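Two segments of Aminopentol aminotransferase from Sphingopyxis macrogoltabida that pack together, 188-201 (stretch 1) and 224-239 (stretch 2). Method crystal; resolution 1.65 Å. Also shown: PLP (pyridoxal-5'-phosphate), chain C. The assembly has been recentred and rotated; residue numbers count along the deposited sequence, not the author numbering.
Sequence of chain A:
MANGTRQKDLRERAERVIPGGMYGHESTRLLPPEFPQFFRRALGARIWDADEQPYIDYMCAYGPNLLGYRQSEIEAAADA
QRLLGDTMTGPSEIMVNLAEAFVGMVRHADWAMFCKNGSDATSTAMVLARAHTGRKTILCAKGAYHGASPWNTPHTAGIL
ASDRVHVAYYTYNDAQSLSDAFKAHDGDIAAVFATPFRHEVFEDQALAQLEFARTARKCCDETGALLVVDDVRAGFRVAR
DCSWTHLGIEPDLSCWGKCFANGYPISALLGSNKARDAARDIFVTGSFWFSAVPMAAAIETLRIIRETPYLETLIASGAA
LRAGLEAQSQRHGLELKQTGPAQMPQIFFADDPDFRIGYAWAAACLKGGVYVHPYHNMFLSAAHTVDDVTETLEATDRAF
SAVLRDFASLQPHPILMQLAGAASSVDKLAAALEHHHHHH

Stretch 1 (188-201) DIAAVFATPFRHEV
Stretch 2 (224-239) GALLVVDDVRAGFRVA

Residues 189-194 and a strand that starts at L226 form neighbouring parallel β-strands, their axes 4.8 Å apart at closest approach and their N-to-C directions 24° apart. The register pairs A191 with L226, V192 with L227, F193 with V228 and A194 with V229, at CA-CA distances of 4.5 to 5.2 Å. Five hydrogen bonds zigzag along the seam: L226 N to A190 O (3.0 Å), V192 N to L226 O (3.0 Å), V228 N to V192 O (2.8 Å), A194 N to V228 O (3.0 Å) and D230 N to A194 O (2.8 Å). G224, the first residue after a helix to leave helical phi/psi, precedes A225 and the strand that starts at L226; its phi/psi are 86/-5, where a CB would jam against the preceding carbonyl O; glycine avoids this.

Side chains alternate between the two sheet faces. A191, L226, F193 and V228 share one. V228, with chi1 t (-175°), brings CG1 over the F193 ring, 4.1 Å from its centroid and 18° off the normal, a CH-π contact; F193 has chi1 m (-79°) and chi2 65°. The small A191 lets CG2 of V228 lie 4.1 Å from its CB. V192, L227, A194 and V229 occupy the other face. There V192 (t, 170°) places CG1 4.1 Å from CD1 of L227, whose t,p conformation brings its end nearer the partner strand. At the start, A225 CB meets I189 CG2 (3.8 Å; I189 is m,m).

Beyond the strand, T195 adopts chi1 p (63°), so that OG1 donates to F197 O (2.7 Å) and ties down the turn. P196 (phi/psi -77/-17, C-gamma endo) points toward stretch 2, its CG 3.7 Å from A234 CB. F197, p with chi2 -87°, brings CE1 to 3.7 Å from A234 CB and 4.1 Å from V238 CG2; alanine's short side chain suits a site approached by both ring systems.

The polar end converges on the cofactor. D230 (t, chi2 -7°) accepts V232 N at OD1 (3.1 Å), while its OD2 lies 2.7 Å from PLP N1, suiting a carboxylate to the pyridine nitrogen of an aminotransferase. R233 (t,t,m, chi4 -175°) directs NE to PLP O3 (2.8 Å, nearly linear). Its CD lies over one face of the H199 ring, 4.0 Å from the centroid, a CH-π contact. H199 (p, chi2 55°) places NE2 2.9 Å from a water that donates to D230 O (2.8 Å from the water O) and accepts from A234 N (3.0 Å), bridging the stretches. E200 (m,m, chi3 155°) leaves OE2 4.3 Å from R233 NH2, attractive in charge but beyond a salt bridge.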

# COMPACT_ATOMS: atom_id res chain seq x y z
N ASP A 188 1.80 -31.19 -1.78
CA ASP A 188 0.93 -30.02 -1.96
C ASP A 188 1.59 -28.73 -1.45
O ASP A 188 0.87 -27.78 -1.16
CB ASP A 188 -0.41 -30.21 -1.26
CG ASP A 188 -1.43 -29.13 -1.59
OD1 ASP A 188 -1.55 -28.76 -2.78
OD2 ASP A 188 -2.07 -28.65 -0.66
N ILE A 189 2.92 -28.70 -1.32
CA ILE A 189 3.55 -27.46 -0.77
C ILE A 189 3.86 -26.51 -1.94
O ILE A 189 4.63 -26.81 -2.85
CB ILE A 189 4.81 -27.72 0.08
CG1 ILE A 189 4.55 -28.74 1.20
CG2 ILE A 189 5.36 -26.40 0.62
CD1 ILE A 189 3.42 -28.37 2.11
N ALA A 190 3.26 -25.32 -1.87
CA ALA A 190 3.49 -24.28 -2.87
C ALA A 190 4.74 -23.47 -2.49
O ALA A 190 5.55 -23.11 -3.34
CB ALA A 190 2.28 -23.40 -2.95
N ALA A 191 4.89 -23.19 -1.19
CA ALA A 191 6.00 -22.40 -0.70
C ALA A 191 6.23 -22.58 0.80
O ALA A 191 5.31 -22.94 1.55
CB ALA A 191 5.73 -20.95 -0.99
N VAL A 192 7.47 -22.27 1.21
CA VAL A 192 7.90 -22.04 2.58
C VAL A 192 8.26 -20.56 2.74
O VAL A 192 9.15 -20.05 2.02
CB VAL A 192 9.17 -22.87 2.91
CG1 VAL A 192 9.77 -22.47 4.25
CG2 VAL A 192 8.92 -24.37 2.86
N PHE A 193 7.61 -19.89 3.67
CA PHE A 193 7.98 -18.54 4.08
C PHE A 193 8.83 -18.65 5.35
O PHE A 193 8.44 -19.37 6.30
CB PHE A 193 6.75 -17.69 4.42
CG PHE A 193 6.01 -17.12 3.23
CD1 PHE A 193 5.38 -17.94 2.32
CD2 PHE A 193 5.96 -15.74 3.03
CE1 PHE A 193 4.69 -17.40 1.23
CE2 PHE A 193 5.28 -15.21 1.96
CZ PHE A 193 4.65 -16.03 1.05
N ALA A 194 9.96 -17.93 5.34
CA ALA A 194 10.82 -17.77 6.51
C ALA A 194 11.28 -16.30 6.61
O ALA A 194 11.76 -15.76 5.65
CB ALA A 194 12.00 -18.69 6.37
N THR A 195 11.17 -15.71 7.81
CA THR A 195 11.93 -14.52 8.17
C THR A 195 13.38 -14.96 8.41
O THR A 195 13.65 -16.11 8.73
CB THR A 195 11.34 -13.80 9.38
OG1 THR A 195 11.38 -14.61 10.57
CG2 THR A 195 9.93 -13.35 9.12
N PRO A 196 14.36 -14.08 8.18
CA PRO A 196 15.76 -14.50 8.21
C PRO A 196 16.31 -14.71 9.62
O PRO A 196 17.32 -15.37 9.76
CB PRO A 196 16.52 -13.40 7.48
CG PRO A 196 15.63 -12.18 7.59
CD PRO A 196 14.21 -12.67 7.76
N PHE A 197 15.63 -14.18 10.64
CA PHE A 197 15.80 -14.62 12.03
C PHE A 197 14.44 -14.51 12.72
O PHE A 197 13.46 -14.01 12.11
CB PHE A 197 16.95 -13.87 12.72
CG PHE A 197 16.83 -12.37 12.84
CD1 PHE A 197 17.28 -11.54 11.82
CD2 PHE A 197 16.35 -11.80 14.01
CE1 PHE A 197 17.20 -10.15 11.96
CE2 PHE A 197 16.27 -10.42 14.15
CZ PHE A 197 16.68 -9.60 13.12
N ARG A 198 14.35 -14.97 13.97
CA ARG A 198 13.14 -14.86 14.73
C ARG A 198 13.06 -13.45 15.31
O ARG A 198 13.89 -13.08 16.18
CB ARG A 198 13.09 -15.90 15.86
CG ARG A 198 11.78 -15.89 16.64
CD ARG A 198 10.63 -16.41 15.79
NE ARG A 198 9.41 -16.52 16.57
CZ ARG A 198 8.28 -17.02 16.12
NH1 ARG A 198 8.12 -17.28 14.82
NH2 ARG A 198 7.31 -17.27 16.99
N HIS A 199 12.09 -12.66 14.82
CA HIS A 199 11.91 -11.26 15.23
C HIS A 199 10.42 -11.00 15.46
O HIS A 199 9.72 -10.50 14.56
CB HIS A 199 12.60 -10.28 14.27
CG HIS A 199 12.34 -10.43 12.80
ND1 HIS A 199 11.06 -10.44 12.25
CD2 HIS A 199 13.19 -10.48 11.74
CE1 HIS A 199 11.16 -10.54 10.93
NE2 HIS A 199 12.45 -10.54 10.59
N GLU A 200 9.94 -11.35 16.66
CA GLU A 200 8.52 -11.20 16.99
C GLU A 200 8.35 -10.54 18.35
O GLU A 200 9.23 -10.62 19.21
CB GLU A 200 7.82 -12.57 16.96
CG GLU A 200 7.95 -13.28 15.62
CD GLU A 200 7.36 -12.53 14.43
OE1 GLU A 200 7.82 -12.76 13.28
OE2 GLU A 200 6.44 -11.76 14.64
N VAL A 201 7.14 -9.99 18.54
CA VAL A 201 6.78 -9.27 19.75
C VAL A 201 6.67 -10.21 20.95
O VAL A 201 6.29 -11.36 20.83
CB VAL A 201 5.50 -8.43 19.58
CG1 VAL A 201 5.71 -7.34 18.54
CG2 VAL A 201 4.29 -9.31 19.27
N GLY A 224 10.01 -28.88 -5.52
CA GLY A 224 9.59 -27.80 -6.45
C GLY A 224 8.91 -26.61 -5.76
O GLY A 224 8.61 -25.62 -6.41
N ALA A 225 8.68 -26.69 -4.44
CA ALA A 225 8.10 -25.57 -3.67
C ALA A 225 9.08 -24.40 -3.70
O ALA A 225 10.27 -24.62 -3.77
CB ALA A 225 7.85 -25.98 -2.25
N LEU A 226 8.56 -23.17 -3.65
CA LEU A 226 9.44 -21.98 -3.63
C LEU A 226 9.81 -21.62 -2.20
O LEU A 226 8.93 -21.50 -1.35
CB LEU A 226 8.71 -20.80 -4.28
CG LEU A 226 8.30 -20.98 -5.74
CD1 LEU A 226 7.79 -19.66 -6.32
CD2 LEU A 226 9.44 -21.51 -6.57
N LEU A 227 11.11 -21.34 -2.00
CA LEU A 227 11.62 -20.77 -0.77
C LEU A 227 11.50 -19.25 -0.84
O LEU A 227 12.06 -18.62 -1.73
CB LEU A 227 13.08 -21.17 -0.53
CG LEU A 227 13.67 -20.64 0.77
CD1 LEU A 227 12.82 -21.07 1.96
CD2 LEU A 227 15.11 -21.07 0.95
N VAL A 228 10.76 -18.70 0.11
CA VAL A 228 10.50 -17.28 0.19
C VAL A 228 11.13 -16.75 1.48
O VAL A 228 10.70 -17.11 2.58
CB VAL A 228 9.00 -16.98 0.16
CG1 VAL A 228 8.77 -15.48 0.12
CG2 VAL A 228 8.28 -17.69 -0.99
N VAL A 229 12.11 -15.84 1.36
CA VAL A 229 12.63 -15.19 2.56
C VAL A 229 11.93 -13.84 2.70
O VAL A 229 11.99 -13.02 1.80
CB VAL A 229 14.15 -15.04 2.50
CG1 VAL A 229 14.67 -14.06 3.54
CG2 VAL A 229 14.83 -16.38 2.66
N ASP A 230 11.28 -13.61 3.85
CA ASP A 230 10.63 -12.35 4.11
C ASP A 230 11.64 -11.40 4.77
O ASP A 230 11.84 -11.47 5.96
CB ASP A 230 9.36 -12.54 4.93
CG ASP A 230 8.63 -11.25 5.20
OD1 ASP A 230 9.20 -10.18 4.85
OD2 ASP A 230 7.57 -11.32 5.84
N ASP A 231 12.24 -10.52 3.95
CA ASP A 231 13.29 -9.60 4.36
C ASP A 231 12.74 -8.19 4.53
O ASP A 231 13.53 -7.22 4.51
CB ASP A 231 14.46 -9.59 3.39
CG ASP A 231 15.77 -10.06 4.01
OD1 ASP A 231 15.99 -9.76 5.22
OD2 ASP A 231 16.57 -10.66 3.26
N VAL A 232 11.42 -8.07 4.76
CA VAL A 232 10.80 -6.75 4.88
C VAL A 232 11.38 -6.01 6.10
O VAL A 232 11.59 -4.78 6.05
CB VAL A 232 9.26 -6.85 4.92
CG1 VAL A 232 8.64 -5.52 5.36
CG2 VAL A 232 8.71 -7.28 3.58
N ARG A 233 11.57 -6.74 7.21
CA ARG A 233 12.02 -6.17 8.44
C ARG A 233 13.55 -6.07 8.51
O ARG A 233 14.10 -5.01 8.94
CB ARG A 233 11.50 -6.92 9.66
CG ARG A 233 11.48 -6.01 10.89
CD ARG A 233 10.98 -6.67 12.16
NE ARG A 233 9.59 -7.06 12.05
CZ ARG A 233 8.86 -7.57 13.04
NH1 ARG A 233 9.28 -7.50 14.29
NH2 ARG A 233 7.68 -8.12 12.77
N ALA A 234 14.25 -7.16 8.18
CA ALA A 234 15.72 -7.24 8.40
C ALA A 234 16.54 -6.77 7.18
O ALA A 234 17.74 -6.57 7.30
CB ALA A 234 16.08 -8.67 8.76
N GLY A 235 15.90 -6.63 6.01
CA GLY A 235 16.61 -6.34 4.80
C GLY A 235 17.46 -5.08 4.97
O GLY A 235 17.01 -4.07 5.51
N PHE A 236 18.74 -5.21 4.59
CA PHE A 236 19.76 -4.18 4.56
C PHE A 236 20.26 -3.78 5.95
O PHE A 236 21.13 -2.90 6.04
CB PHE A 236 19.31 -2.94 3.79
CG PHE A 236 19.06 -3.27 2.35
CD1 PHE A 236 20.06 -3.83 1.59
CD2 PHE A 236 17.84 -2.99 1.75
CE1 PHE A 236 19.84 -4.12 0.26
CE2 PHE A 236 17.64 -3.27 0.41
CZ PHE A 236 18.64 -3.83 -0.33
N ARG A 237 19.80 -4.44 7.01
CA ARG A 237 20.45 -4.28 8.32
C ARG A 237 21.24 -5.57 8.68
O ARG A 237 21.99 -5.58 9.65
CB ARG A 237 19.44 -3.88 9.39
CG ARG A 237 19.12 -2.39 9.45
CD ARG A 237 18.26 -2.10 10.65
NE ARG A 237 17.88 -0.71 10.75
CZ ARG A 237 16.80 -0.18 10.17
NH1 ARG A 237 16.07 -0.94 9.36
NH2 ARG A 237 16.48 1.09 10.40
N VAL A 238 21.10 -6.64 7.90
CA VAL A 238 21.89 -7.86 8.09
C VAL A 238 23.04 -7.88 7.07
O VAL A 238 24.16 -8.23 7.40
CB VAL A 238 21.01 -9.13 8.00
CG1 VAL A 238 21.84 -10.40 7.99
CG2 VAL A 238 19.99 -9.16 9.13
N ALA A 239 22.76 -7.50 5.83
CA ALA A 239 23.70 -7.57 4.74
C ALA A 239 23.25 -6.62 3.63
O ALA A 239 22.15 -6.06 3.73
CB ALA A 239 23.79 -9.01 4.25
N1 PLP C . 6.85 -8.92 6.84
C2 PLP C . 7.62 -8.60 7.90
C2A PLP C . 8.72 -9.51 8.39
C3 PLP C . 7.43 -7.30 8.56
O3 PLP C . 8.18 -6.94 9.61
C4 PLP C . 6.39 -6.39 8.04
C4A PLP C . 6.23 -5.07 8.72
C5 PLP C . 5.56 -6.89 6.90
C6 PLP C . 5.87 -8.13 6.35
C5A PLP C . 4.44 -6.07 6.27
O4P PLP C . 4.92 -4.78 5.80
P PLP C . 3.81 -3.61 5.83
O1P PLP C . 3.51 -3.29 7.22
O2P PLP C . 2.61 -4.21 5.16
O3P PLP C . 4.54 -2.52 5.07
O HOH W 1 12.61 -9.64 7.87